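Local coordinates for bifunctional protein PutA (Bdellovibrio bacteriovorus, PDB 5UR2) that probably oxidises proline to glutamate in two steps, pairing a flavin-dependent proline dehydrogenase with an NAD-dependent dehydrogenase that takes on glutamate semialdehyde, at residues T139-I144 with N194-M199; K198-Y203 with D239-S244; E213-L218 with L250-E255. All blocks are in the same frame, centred on the assembly; numbering follows the deposited sequence.

Contact 1 of 3, residues T139-I144 with N194-M199; sequences TFTVDI and NVSVKM. With P5F (N-propargylglycine-modified flavin adenine dinucleotide), chain F.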
loop_
_atom_site.group_PDB
_atom_site.type_symbol
_atom_site.label_atom_id
_atom_site.label_comp_id
_atom_site.label_asym_id
_atom_site.label_seq_id
_atom_site.Cartn_x
_atom_site.Cartn_y
_atom_site.Cartn_z
ATOM N N THR B 139 -56.652 -7.227 -30.269
ATOM C CA THR B 139 -55.817 -7.222 -31.458
ATOM C C THR B 139 -54.354 -7.378 -31.034
ATOM O O THR B 139 -54.065 -7.755 -29.892
ATOM C CB THR B 139 -56.088 -5.960 -32.301
ATOM O OG1 THR B 139 -55.234 -5.962 -33.453
ATOM C CG2 THR B 139 -55.854 -4.696 -31.503
ATOM N N PHE B 140 -53.424 -7.077 -31.939
ATOM C CA PHE B 140 -52.040 -7.470 -31.737
ATOM C C PHE B 140 -51.125 -6.491 -32.455
ATOM O O PHE B 140 -51.551 -5.750 -33.343
ATOM C CB PHE B 140 -51.794 -8.896 -32.264
ATOM C CG PHE B 140 -51.965 -9.030 -33.766
ATOM C CD1 PHE B 140 -50.910 -8.722 -34.637
ATOM C CD2 PHE B 140 -53.179 -9.433 -34.310
ATOM C CE1 PHE B 140 -51.068 -8.833 -36.018
ATOM C CE2 PHE B 140 -53.348 -9.546 -35.690
ATOM C CZ PHE B 140 -52.302 -9.254 -36.544
ATOM N N THR B 141 -49.851 -6.523 -32.083
ATOM C CA THR B 141 -48.790 -5.972 -32.912
ATOM C C THR B 141 -47.677 -7.002 -32.918
ATOM O O THR B 141 -47.282 -7.486 -31.852
ATOM C CB THR B 141 -48.295 -4.598 -32.427
ATOM O OG1 THR B 141 -47.301 -4.103 -33.337
ATOM C CG2 THR B 141 -47.707 -4.651 -31.009
ATOM N N VAL B 142 -47.231 -7.415 -34.133
ATOM C CA VAL B 142 -46.254 -8.493 -34.265
ATOM C C VAL B 142 -44.842 -7.924 -34.284
ATOM O O VAL B 142 -44.559 -6.937 -34.976
ATOM C CB VAL B 142 -46.529 -9.340 -35.520
ATOM C CG1 VAL B 142 -45.415 -10.333 -35.713
ATOM C CG2 VAL B 142 -47.836 -10.090 -35.371
ATOM N N ASP B 143 -43.939 -8.561 -33.534
ATOM C CA ASP B 143 -42.537 -8.169 -33.523
ATOM C C ASP B 143 -41.663 -9.401 -33.694
ATOM O O ASP B 143 -41.891 -10.426 -33.042
ATOM C CB ASP B 143 -42.160 -7.438 -32.233
ATOM C CG ASP B 143 -40.686 -7.051 -32.193
ATOM O OD1 ASP B 143 -40.289 -6.084 -32.887
ATOM O OD2 ASP B 143 -39.920 -7.730 -31.477
ATOM N N ILE B 144 -40.678 -9.308 -34.583
ATOM C CA ILE B 144 -39.772 -10.419 -34.855
ATOM C C ILE B 144 -38.564 -10.305 -33.934
ATOM O O ILE B 144 -37.723 -9.420 -34.102
ATOM C CB ILE B 144 -39.345 -10.442 -36.326
ATOM C CG1 ILE B 144 -40.588 -10.507 -37.210
ATOM C CG2 ILE B 144 -38.450 -11.646 -36.602
ATOM C CD1 ILE B 144 -40.310 -10.314 -38.677
ATOM N N ASN B 194 -50.763 -5.112 -37.683
ATOM C CA ASN B 194 -49.932 -4.110 -37.028
ATOM C C ASN B 194 -48.594 -4.772 -36.740
ATOM O O ASN B 194 -48.558 -5.821 -36.093
ATOM C CB ASN B 194 -50.627 -3.619 -35.746
ATOM C CG ASN B 194 -49.917 -2.438 -35.073
ATOM O OD1 ASN B 194 -48.713 -2.484 -34.805
ATOM N ND2 ASN B 194 -50.684 -1.392 -34.757
ATOM N N VAL B 195 -47.498 -4.198 -37.239
ATOM C CA VAL B 195 -46.183 -4.775 -36.987
ATOM C C VAL B 195 -45.296 -3.719 -36.336
ATOM O O VAL B 195 -45.440 -2.515 -36.573
ATOM C CB VAL B 195 -45.506 -5.360 -38.258
ATOM C CG1 VAL B 195 -46.456 -6.296 -38.996
ATOM C CG2 VAL B 195 -44.946 -4.268 -39.172
ATOM N N SER B 196 -44.408 -4.190 -35.459
ATOM C CA SER B 196 -43.440 -3.361 -34.757
ATOM C C SER B 196 -42.048 -3.714 -35.238
ATOM O O SER B 196 -41.726 -4.896 -35.399
ATOM C CB SER B 196 -43.516 -3.556 -33.240
ATOM O OG SER B 196 -44.745 -3.062 -32.735
ATOM N N VAL B 197 -41.229 -2.678 -35.437
ATOM C CA VAL B 197 -39.903 -2.765 -36.027
ATOM C C VAL B 197 -38.832 -2.192 -35.100
ATOM O O VAL B 197 -39.009 -1.112 -34.537
ATOM C CB VAL B 197 -39.879 -2.025 -37.383
ATOM C CG1 VAL B 197 -38.498 -2.111 -38.025
ATOM C CG2 VAL B 197 -40.932 -2.602 -38.317
ATOM N N LYS B 198 -37.710 -2.901 -34.975
ATOM C CA LYS B 198 -36.583 -2.451 -34.153
ATOM C C LYS B 198 -35.591 -1.818 -35.105
ATOM O O LYS B 198 -35.071 -2.492 -36.034
ATOM C CB LYS B 198 -35.977 -3.590 -33.331
ATOM C CG LYS B 198 -36.108 -3.607 -31.811
ATOM C CD LYS B 198 -37.337 -4.157 -31.111
ATOM C CE LYS B 198 -37.674 -3.592 -29.738
ATOM N NZ LYS B 198 -38.891 -4.035 -29.046
ATOM N N MET B 199 -35.311 -0.532 -34.925
ATOM C CA MET B 199 -34.508 0.207 -35.891
ATOM C C MET B 199 -33.082 -0.333 -36.048
ATOM O O MET B 199 -32.626 -0.565 -37.165
ATOM C CB MET B 199 -34.432 1.694 -35.510
ATOM C CG MET B 199 -33.785 2.556 -36.606
ATOM S SD MET B 199 -33.521 4.276 -36.161
ATOM C CE MET B 199 -32.267 4.118 -34.872
HETATM P PA P5F F . -44.924 -0.503 -13.797
HETATM O O1A P5F F . -46.071 0.468 -13.358
HETATM O O2A P5F F . -44.473 -1.488 -12.837
HETATM O O5B P5F F . -43.619 0.164 -14.138
HETATM C C5B P5F F . -42.353 -0.481 -14.204
HETATM C C4B P5F F . -41.367 0.457 -14.916
HETATM O O4B P5F F . -40.964 1.553 -14.131
HETATM C C3B P5F F . -40.076 -0.148 -15.386
HETATM O O3B P5F F . -40.222 -0.882 -16.541
HETATM C C2B P5F F . -39.220 1.039 -15.578
HETATM O O2B P5F F . -39.510 1.618 -16.804
HETATM C C1B P5F F . -39.670 1.949 -14.492
HETATM N N9A P5F F . -38.851 1.912 -13.307
HETATM C C8A P5F F . -38.551 0.815 -12.511
HETATM N N7A P5F F . -37.778 1.224 -11.497
HETATM C C5A P5F F . -37.558 2.600 -11.586
HETATM C C6A P5F F . -36.838 3.536 -10.847
HETATM N N6A P5F F . -36.117 3.143 -9.669
HETATM N N1A P5F F . -36.807 4.828 -11.226
HETATM C C2A P5F F . -37.473 5.248 -12.323
HETATM N N3A P5F F . -38.162 4.350 -13.083
HETATM C C4A P5F F . -38.232 3.054 -12.753
HETATM N N1 P5F F . -40.134 -0.438 -23.470
HETATM C C2 P5F F . -39.183 0.340 -24.226
HETATM O O2 P5F F . -38.193 1.005 -23.537
HETATM N N3 P5F F . -39.269 0.431 -25.653
HETATM C C4 P5F F . -40.278 -0.237 -26.389
HETATM O O4 P5F F . -40.304 -0.105 -27.783
HETATM C C4X P5F F . -41.278 -1.067 -25.594
HETATM N N5 P5F F . -42.276 -1.905 -26.255
HETATM C C5X P5F F . -43.437 -2.298 -25.432
HETATM C C6 P5F F . -44.731 -2.653 -26.092
HETATM C C7 P5F F . -45.871 -2.946 -25.301
HETATM C C7M P5F F . -47.174 -3.302 -25.982
HETATM C C8 P5F F . -45.794 -2.902 -23.876
HETATM C C8M P5F F . -46.986 -3.204 -23.004
HETATM C C9 P5F F . -44.574 -2.565 -23.244
HETATM C C9A P5F F . -43.370 -2.259 -24.067
HETATM N N10 P5F F . -42.114 -1.888 -23.410
HETATM C C10 P5F F . -41.175 -1.140 -24.197
HETATM C "C1'" P5F F . -41.876 -2.086 -21.959
HETATM C "C2'" P5F F . -42.460 -0.956 -21.110
HETATM O "O2'" P5F F . -41.738 0.190 -21.351
HETATM C "C3'" P5F F . -42.487 -1.229 -19.604
HETATM O "O3'" P5F F . -41.189 -1.387 -19.165
HETATM C "C4'" P5F F . -43.268 -2.466 -19.186
HETATM O "O4'" P5F F . -44.266 -2.658 -20.130
HETATM C "C5'" P5F F . -43.793 -2.459 -17.738
HETATM O "O5'" P5F F . -44.283 -1.203 -17.312
HETATM P P P5F F . -45.618 -0.967 -16.421
HETATM O O1P P5F F . -46.391 0.396 -16.598
HETATM O O2P P5F F . -46.398 -2.300 -16.730
HETATM O O3P P5F F . -45.141 -1.448 -14.925
HETATM C C21 P5F F . -40.535 -3.583 -27.257
HETATM C C22 P5F F . -41.482 -2.713 -26.843
HETATM C C23 P5F F . -39.376 -3.134 -28.163
#
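F140 turns its ring so that CE1 comes 3.9 Å from the backbone O of N194, while V142 N lies in the ring plane at its edge; L169 and W176 also touch this side chain. The second flat group is the N194 carboxamide. T141 OG1 donates to N194 OD1 at 2.6 Å from above the carbonyl plane, 39° out of it. It can do so because OG1 is anti to the T141 backbone N (chi1 -177°), and the two side chains cross obliquely. The same hydroxyl accepts a hydrogen bond from S196 OG at 2.8 Å. S196 OG is also hydrogen-bonded to R300, so a polar chain runs N194-T141-S196-R300.

The backbone evidence for strand pairing is equally direct. V142 N donates to N194 O at 2.9 Å, and S196 N donates to V142 O at 2.8 Å with a nearly straight N-H...O angle of 175°. These two bonds flank V195 and define a parallel bridge between V142 and V195, whose side chains share one face. There V142 packs on L165 of helix 152-173. D143 OD1 approaches S196 O to 3.1 Å, but both are acceptors and no bond results; S196 O is served instead by the hydroxyl of Y162.

Following V197 in the chain, K198 carries NZ, which is covalently joined to C23 of the modified flavin, 1.4 Å away, the far end of a three-carbon bridge from flavin N5. Parallel pairing of strands 138-144 and 194-197, the first two of a closed eight-stranded parallel sheet, belongs to the (beta/alpha)8 (TIM) barrel of the proline dehydrogenase domain.

Contact 2 of 3, residues K198-Y203 with D239-S244; sequences KMTALY and DMEQYS. With P5F (N-propargylglycine-modified flavin adenine dinucleotide), chain F.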
loop_
_atom_site.group_PDB
_atom_site.type_symbol
_atom_site.label_atom_id
_atom_site.label_comp_id
_atom_site.label_asym_id
_atom_site.label_seq_id
_atom_site.Cartn_x
_atom_site.Cartn_y
_atom_site.Cartn_z
ATOM N N LYS B 198 -37.710 -2.901 -34.975
ATOM C CA LYS B 198 -36.583 -2.451 -34.153
ATOM C C LYS B 198 -35.591 -1.818 -35.105
ATOM O O LYS B 198 -35.071 -2.492 -36.034
ATOM C CB LYS B 198 -35.977 -3.590 -33.331
ATOM C CG LYS B 198 -36.108 -3.607 -31.811
ATOM C CD LYS B 198 -37.337 -4.157 -31.111
ATOM C CE LYS B 198 -37.674 -3.592 -29.738
ATOM N NZ LYS B 198 -38.891 -4.035 -29.046
ATOM N N MET B 199 -35.311 -0.532 -34.925
ATOM C CA MET B 199 -34.508 0.207 -35.891
ATOM C C MET B 199 -33.082 -0.333 -36.048
ATOM O O MET B 199 -32.626 -0.565 -37.165
ATOM C CB MET B 199 -34.432 1.694 -35.510
ATOM C CG MET B 199 -33.785 2.556 -36.606
ATOM S SD MET B 199 -33.521 4.276 -36.161
ATOM C CE MET B 199 -32.267 4.118 -34.872
ATOM N N THR B 200 -32.360 -0.531 -34.940
ATOM C CA THR B 200 -30.972 -0.956 -35.077
ATOM C C THR B 200 -30.826 -2.359 -35.647
ATOM O O THR B 200 -29.717 -2.739 -36.017
ATOM C CB THR B 200 -30.257 -0.875 -33.742
ATOM O OG1 THR B 200 -30.777 -1.892 -32.870
ATOM C CG2 THR B 200 -30.482 0.508 -33.154
ATOM N N ALA B 201 -31.903 -3.136 -35.735
ATOM C CA ALA B 201 -31.790 -4.432 -36.378
ATOM C C ALA B 201 -31.622 -4.328 -37.887
ATOM O O ALA B 201 -31.262 -5.325 -38.518
ATOM C CB ALA B 201 -33.010 -5.284 -36.055
ATOM N N LEU B 202 -31.858 -3.156 -38.470
ATOM C CA LEU B 202 -31.797 -2.973 -39.912
ATOM C C LEU B 202 -30.441 -2.510 -40.424
ATOM O O LEU B 202 -30.265 -2.423 -41.641
ATOM C CB LEU B 202 -32.847 -1.965 -40.363
ATOM C CG LEU B 202 -34.258 -2.485 -40.182
ATOM C CD1 LEU B 202 -35.257 -1.353 -40.313
ATOM C CD2 LEU B 202 -34.475 -3.528 -41.242
ATOM N N TYR B 203 -29.490 -2.203 -39.551
ATOM C CA TYR B 203 -28.195 -1.704 -40.005
ATOM C C TYR B 203 -27.171 -1.968 -38.914
ATOM O O TYR B 203 -27.416 -1.629 -37.753
ATOM C CB TYR B 203 -28.273 -0.202 -40.325
ATOM C CG TYR B 203 -26.959 0.453 -40.766
ATOM C CD1 TYR B 203 -26.127 -0.150 -41.702
ATOM C CD2 TYR B 203 -26.571 1.693 -40.252
ATOM C CE1 TYR B 203 -24.937 0.464 -42.113
ATOM C CE2 TYR B 203 -25.385 2.315 -40.657
ATOM C CZ TYR B 203 -24.575 1.689 -41.582
ATOM O OH TYR B 203 -23.409 2.294 -41.976
ATOM N N ASP B 239 -40.250 0.797 -32.818
ATOM C CA ASP B 239 -39.970 0.693 -31.390
ATOM C C ASP B 239 -38.892 1.694 -30.981
ATOM O O ASP B 239 -38.220 2.313 -31.812
ATOM C CB ASP B 239 -39.565 -0.734 -30.997
ATOM C CG ASP B 239 -40.754 -1.718 -31.005
ATOM O OD1 ASP B 239 -41.919 -1.282 -30.877
ATOM O OD2 ASP B 239 -40.529 -2.941 -31.112
ATOM N N MET B 240 -38.726 1.851 -29.671
ATOM C CA MET B 240 -37.675 2.700 -29.126
ATOM C C MET B 240 -36.736 1.844 -28.305
ATOM O O MET B 240 -37.169 1.169 -27.360
ATOM C CB MET B 240 -38.227 3.830 -28.262
ATOM C CG MET B 240 -37.133 4.794 -27.856
ATOM S SD MET B 240 -36.384 5.604 -29.271
ATOM C CE MET B 240 -37.695 6.775 -29.641
ATOM N N GLU B 241 -35.456 1.901 -28.655
ATOM C CA GLU B 241 -34.423 1.111 -27.996
ATOM C C GLU B 241 -33.706 1.960 -26.948
ATOM O O GLU B 241 -34.312 2.871 -26.369
ATOM C CB GLU B 241 -33.457 0.543 -29.048
ATOM C CG GLU B 241 -34.152 -0.436 -29.991
ATOM C CD GLU B 241 -33.413 -0.634 -31.316
ATOM O OE1 GLU B 241 -33.441 0.295 -32.149
ATOM O OE2 GLU B 241 -32.823 -1.723 -31.534
ATOM N N GLN B 242 -32.429 1.671 -26.696
ATOM C CA GLN B 242 -31.696 2.293 -25.598
ATOM C C GLN B 242 -31.441 3.780 -25.857
ATOM O O GLN B 242 -31.600 4.296 -26.968
ATOM C CB GLN B 242 -30.374 1.564 -25.345
ATOM C CG GLN B 242 -29.413 1.610 -26.499
ATOM C CD GLN B 242 -29.656 0.502 -27.526
ATOM O OE1 GLN B 242 -30.566 -0.340 -27.381
ATOM N NE2 GLN B 242 -28.840 0.505 -28.577
ATOM N N TYR B 243 -31.040 4.480 -24.791
ATOM C CA TYR B 243 -30.939 5.933 -24.870
ATOM C C TYR B 243 -29.911 6.385 -25.909
ATOM O O TYR B 243 -30.084 7.440 -26.528
ATOM C CB TYR B 243 -30.605 6.507 -23.494
ATOM C CG TYR B 243 -30.738 8.021 -23.440
ATOM C CD1 TYR B 243 -31.990 8.626 -23.487
ATOM C CD2 TYR B 243 -29.614 8.839 -23.357
ATOM C CE1 TYR B 243 -32.125 10.004 -23.429
ATOM C CE2 TYR B 243 -29.735 10.221 -23.291
ATOM C CZ TYR B 243 -30.995 10.797 -23.331
ATOM O OH TYR B 243 -31.130 12.170 -23.276
ATOM N N SER B 244 -28.848 5.598 -26.132
ATOM C CA SER B 244 -27.827 5.989 -27.100
ATOM C C SER B 244 -28.376 6.132 -28.529
ATOM O O SER B 244 -27.730 6.771 -29.361
ATOM C CB SER B 244 -26.681 4.977 -27.093
ATOM O OG SER B 244 -27.181 3.680 -27.421
HETATM P PA P5F F . -44.924 -0.503 -13.797
HETATM O O1A P5F F . -46.071 0.468 -13.358
HETATM O O2A P5F F . -44.473 -1.488 -12.837
HETATM O O5B P5F F . -43.619 0.164 -14.138
HETATM C C5B P5F F . -42.353 -0.481 -14.204
HETATM C C4B P5F F . -41.367 0.457 -14.916
HETATM O O4B P5F F . -40.964 1.553 -14.131
HETATM C C3B P5F F . -40.076 -0.148 -15.386
HETATM O O3B P5F F . -40.222 -0.882 -16.541
HETATM C C2B P5F F . -39.220 1.039 -15.578
HETATM O O2B P5F F . -39.510 1.618 -16.804
HETATM C C1B P5F F . -39.670 1.949 -14.492
HETATM N N9A P5F F . -38.851 1.912 -13.307
HETATM C C8A P5F F . -38.551 0.815 -12.511
HETATM N N7A P5F F . -37.778 1.224 -11.497
HETATM C C5A P5F F . -37.558 2.600 -11.586
HETATM C C6A P5F F . -36.838 3.536 -10.847
HETATM N N6A P5F F . -36.117 3.143 -9.669
HETATM N N1A P5F F . -36.807 4.828 -11.226
HETATM C C2A P5F F . -37.473 5.248 -12.323
HETATM N N3A P5F F . -38.162 4.350 -13.083
HETATM C C4A P5F F . -38.232 3.054 -12.753
HETATM N N1 P5F F . -40.134 -0.438 -23.470
HETATM C C2 P5F F . -39.183 0.340 -24.226
HETATM O O2 P5F F . -38.193 1.005 -23.537
HETATM N N3 P5F F . -39.269 0.431 -25.653
HETATM C C4 P5F F . -40.278 -0.237 -26.389
HETATM O O4 P5F F . -40.304 -0.105 -27.783
HETATM C C4X P5F F . -41.278 -1.067 -25.594
HETATM N N5 P5F F . -42.276 -1.905 -26.255
HETATM C C5X P5F F . -43.437 -2.298 -25.432
HETATM C C6 P5F F . -44.731 -2.653 -26.092
HETATM C C7 P5F F . -45.871 -2.946 -25.301
HETATM C C7M P5F F . -47.174 -3.302 -25.982
HETATM C C8 P5F F . -45.794 -2.902 -23.876
HETATM C C8M P5F F . -46.986 -3.204 -23.004
HETATM C C9 P5F F . -44.574 -2.565 -23.244
HETATM C C9A P5F F . -43.370 -2.259 -24.067
HETATM N N10 P5F F . -42.114 -1.888 -23.410
HETATM C C10 P5F F . -41.175 -1.140 -24.197
HETATM C "C1'" P5F F . -41.876 -2.086 -21.959
HETATM C "C2'" P5F F . -42.460 -0.956 -21.110
HETATM O "O2'" P5F F . -41.738 0.190 -21.351
HETATM C "C3'" P5F F . -42.487 -1.229 -19.604
HETATM O "O3'" P5F F . -41.189 -1.387 -19.165
HETATM C "C4'" P5F F . -43.268 -2.466 -19.186
HETATM O "O4'" P5F F . -44.266 -2.658 -20.130
HETATM C "C5'" P5F F . -43.793 -2.459 -17.738
HETATM O "O5'" P5F F . -44.283 -1.203 -17.312
HETATM P P P5F F . -45.618 -0.967 -16.421
HETATM O O1P P5F F . -46.391 0.396 -16.598
HETATM O O2P P5F F . -46.398 -2.300 -16.730
HETATM O O3P P5F F . -45.141 -1.448 -14.925
HETATM C C21 P5F F . -40.535 -3.583 -27.257
HETATM C C22 P5F F . -41.482 -2.713 -26.843
HETATM C C23 P5F F . -39.376 -3.134 -28.163
#
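T200 and E241 meet tip to tip in the tight part of this contact, two donors of one residue facing the two oxygens of one carboxylate. T200 N donates to E241 OE1 at 3.1 Å, with an N-H...O angle of 168°, and uses the syn lone pair of that oxygen. T200 OG1 donates to E241 OE2 at 2.4 Å, a very short bond whose exact length is doubtful. The T200 torsion explains the double grip: OG1 sits between the backbone N and the carbonyl carbon (chi1 70°), so hydroxyl and amide reach the carboxylate together. The extended E241 side chain also passes beside K198, its OE2 lying 3.8 Å from K198 CG.

A second close point lies beside the flavin. D239 OD2 is 2.9 Å from K198 NZ, and the same oxygen is 3.2 Å from C23 of the bound group. The other D239 oxygen, OD1, has a salt bridge with R300.

Beyond these points the segments part. From A201 to Y203 the first turns off towards helices 152-173 and 211-232, and the second leaves through Y243 to the exposed S244; T200 itself is only partly buried.

The CB of M240 points away from 198-203, while its backbone faces the cofactor: M240 N donates to flavin O4 at 3.1 Å, and flavin N3 donates to M240 O at 2.8 Å. Chemically, this complementary pair fixes the pyrimidine edge of the flavin, while the D239 carboxylate, shared with R300, probably contributes to the electrostatic surroundings of the inactivator-derived link, together with Y403, whose hydroxyl is hydrogen-bonded to K198 NZ.

Contact 3 of 3, residues E213-L218 with L250-E255; sequences ESKKIL and LEVFTE
K215 crosses E251 and E255 at about a right angle to each, and its ammonium group lies where both carboxylates can reach it. NZ is 2.5 Å from E251 OE1 and 2.6 Å from E255 OE2; both are hydrogen-bonded salt bridges, the former so short that its exact length is doubtful. A bend in the lysine chain helps to place the group, since chi3 of 61° swings CE out of the extended line set by the preceding torsions. E255 OE2 is met on its syn side, with NZ 23° out of the carboxylate plane. The two acids stand four residues apart, one helical turn, so one lysine bridges successive turns of the facing helix. Each acid has a further partner: E251 OE1 is bonded to W211 NE1, and E255 OE1 forms a salt bridge with K219. The network therefore draws together several charges, which probably offset one another at this partly buried edge.

The apolar half is oriented differently. K215 and V252 slide past each other in opposite directions, with K215 CG 4.1 Å from V252 CG2. That same methyl packs against L218 CB at 3.9 Å, where the two side chains cross at about a right angle. V252 CG2 thus fits between the lysine stem and the leucine, at the residue pair K215-V252 whose CA atoms lie nearest across the segments, 6.0 Å apart.

The short axes pass 9.6 Å apart at -50°, close enough for direct side-chain packing. Helices 211-232 and 246-257 follow the second and third barrel strands, and their contact is a neighbouring-helix junction in the outer layer of a (beta/alpha)8 barrel.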
loop_
_atom_site.group_PDB
_atom_site.type_symbol
_atom_site.label_atom_id
_atom_site.label_comp_id
_atom_site.label_asym_id
_atom_site.label_seq_id
_atom_site.Cartn_x
_atom_site.Cartn_y
_atom_site.Cartn_z
ATOM N N GLU B 213 -24.821 10.584 -42.113
ATOM C CA GLU B 213 -24.710 9.388 -42.938
ATOM C C GLU B 213 -25.497 8.228 -42.332
ATOM O O GLU B 213 -26.252 7.541 -43.031
ATOM C CB GLU B 213 -23.241 9.017 -43.117
ATOM C CG GLU B 213 -23.055 7.830 -44.030
ATOM C CD GLU B 213 -21.613 7.618 -44.422
ATOM O OE1 GLU B 213 -21.316 6.546 -44.998
ATOM O OE2 GLU B 213 -20.783 8.522 -44.155
ATOM N N SER B 214 -25.351 8.019 -41.015
ATOM C CA SER B 214 -26.078 6.951 -40.330
ATOM C C SER B 214 -27.578 7.140 -40.453
ATOM O O SER B 214 -28.314 6.183 -40.726
ATOM C CB SER B 214 -25.686 6.907 -38.855
ATOM O OG SER B 214 -24.310 6.583 -38.688
ATOM N N LYS B 215 -28.047 8.378 -40.257
ATOM C CA LYS B 215 -29.472 8.667 -40.349
ATOM C C LYS B 215 -30.015 8.380 -41.746
ATOM O O LYS B 215 -31.110 7.818 -41.887
ATOM C CB LYS B 215 -29.730 10.117 -39.957
ATOM C CG LYS B 215 -31.162 10.561 -40.165
ATOM C CD LYS B 215 -31.472 11.824 -39.352
ATOM C CE LYS B 215 -30.610 13.012 -39.744
ATOM N NZ LYS B 215 -31.183 14.237 -39.122
ATOM N N LYS B 216 -29.267 8.763 -42.790
ATOM C CA LYS B 216 -29.704 8.482 -44.154
ATOM C C LYS B 216 -29.793 6.979 -44.402
ATOM O O LYS B 216 -30.739 6.508 -45.043
ATOM C CB LYS B 216 -28.774 9.144 -45.168
ATOM C CG LYS B 216 -29.069 8.730 -46.622
ATOM C CD LYS B 216 -28.063 9.343 -47.585
ATOM C CE LYS B 216 -27.740 8.384 -48.735
ATOM N NZ LYS B 216 -28.942 8.004 -49.519
ATOM N N ILE B 217 -28.812 6.211 -43.916
ATOM C CA ILE B 217 -28.843 4.766 -44.136
ATOM C C ILE B 217 -30.015 4.135 -43.393
ATOM O O ILE B 217 -30.732 3.292 -43.950
ATOM C CB ILE B 217 -27.500 4.121 -43.734
ATOM C CG1 ILE B 217 -26.393 4.550 -44.693
ATOM C CG2 ILE B 217 -27.613 2.593 -43.678
ATOM C CD1 ILE B 217 -24.989 4.150 -44.239
ATOM N N LEU B 218 -30.237 4.534 -42.133
ATOM C CA LEU B 218 -31.357 3.986 -41.371
ATOM C C LEU B 218 -32.685 4.272 -42.068
ATOM O O LEU B 218 -33.525 3.380 -42.217
ATOM C CB LEU B 218 -31.353 4.542 -39.942
ATOM C CG LEU B 218 -30.206 4.004 -39.077
ATOM C CD1 LEU B 218 -30.020 4.827 -37.806
ATOM C CD2 LEU B 218 -30.443 2.557 -38.744
ATOM N N LEU B 250 -35.735 9.277 -33.266
ATOM C CA LEU B 250 -36.765 10.283 -33.473
ATOM C C LEU B 250 -36.539 11.064 -34.769
ATOM O O LEU B 250 -37.497 11.348 -35.497
ATOM C CB LEU B 250 -36.824 11.211 -32.262
ATOM C CG LEU B 250 -37.319 10.499 -30.992
ATOM C CD1 LEU B 250 -37.399 11.461 -29.816
ATOM C CD2 LEU B 250 -38.657 9.817 -31.236
ATOM N N GLU B 251 -35.285 11.420 -35.075
ATOM C CA GLU B 251 -34.993 12.073 -36.348
ATOM C C GLU B 251 -35.285 11.141 -37.524
ATOM O O GLU B 251 -35.855 11.563 -38.533
ATOM C CB GLU B 251 -33.532 12.543 -36.387
ATOM C CG GLU B 251 -33.250 13.670 -35.416
ATOM C CD GLU B 251 -31.910 14.323 -35.636
ATOM O OE1 GLU B 251 -31.228 14.010 -36.640
ATOM O OE2 GLU B 251 -31.536 15.157 -34.798
ATOM N N VAL B 252 -34.901 9.871 -37.409
ATOM C CA VAL B 252 -35.183 8.915 -38.475
ATOM C C VAL B 252 -36.683 8.854 -38.738
ATOM O O VAL B 252 -37.142 8.971 -39.880
ATOM C CB VAL B 252 -34.601 7.537 -38.108
ATOM C CG1 VAL B 252 -35.130 6.446 -39.012
ATOM C CG2 VAL B 252 -33.065 7.576 -38.126
ATOM N N PHE B 253 -37.468 8.701 -37.667
ATOM C CA PHE B 253 -38.909 8.508 -37.797
ATOM C C PHE B 253 -39.602 9.736 -38.368
ATOM O O PHE B 253 -40.405 9.634 -39.304
ATOM C CB PHE B 253 -39.505 8.146 -36.437
ATOM C CG PHE B 253 -40.989 8.007 -36.453
ATOM C CD1 PHE B 253 -41.584 6.843 -36.932
ATOM C CD2 PHE B 253 -41.801 9.026 -35.958
ATOM C CE1 PHE B 253 -42.971 6.704 -36.930
ATOM C CE2 PHE B 253 -43.174 8.894 -35.961
ATOM C CZ PHE B 253 -43.763 7.734 -36.449
ATOM N N THR B 254 -39.343 10.898 -37.779
ATOM C CA THR B 254 -40.079 12.092 -38.173
ATOM C C THR B 254 -39.717 12.524 -39.592
ATOM O O THR B 254 -40.593 12.935 -40.356
ATOM C CB THR B 254 -39.835 13.226 -37.169
ATOM O OG1 THR B 254 -38.425 13.412 -36.964
ATOM C CG2 THR B 254 -40.513 12.923 -35.843
ATOM N N GLU B 255 -38.438 12.441 -39.965
ATOM C CA GLU B 255 -38.072 12.803 -41.330
ATOM C C GLU B 255 -38.682 11.828 -42.326
ATOM O O GLU B 255 -39.139 12.234 -43.400
ATOM C CB GLU B 255 -36.549 12.857 -41.484
ATOM C CG GLU B 255 -35.852 14.012 -40.720
ATOM C CD GLU B 255 -34.325 13.963 -40.883
ATOM O OE1 GLU B 255 -33.859 13.280 -41.813
ATOM O OE2 GLU B 255 -33.589 14.610 -40.115
#

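How the contacts relate
Contacts 1 and 2 share K198 and M199, their centres lie about 13 Å apart, and both touch the modified flavin. They are joined by a probable backbone hydrogen bond from D239 N to V197 O, 2.9 Å, between the second segment of contact 1 and the residue that follows strand 235-238. Contact 3 belongs to the outer helices: V252's side chain is about 14 Å from the bound modified FAD. M199 spans the layers, its CE 3.8 Å from L218 CD1 and its SD 3.9 Å from V252 CG2. M240 does likewise, with CE 3.6 Å from L250 CD2, although its backbone holds the cofactor. Centres of contacts 2 and 3 are about 11 Å apart, those of 1 and 3 about 19 Å.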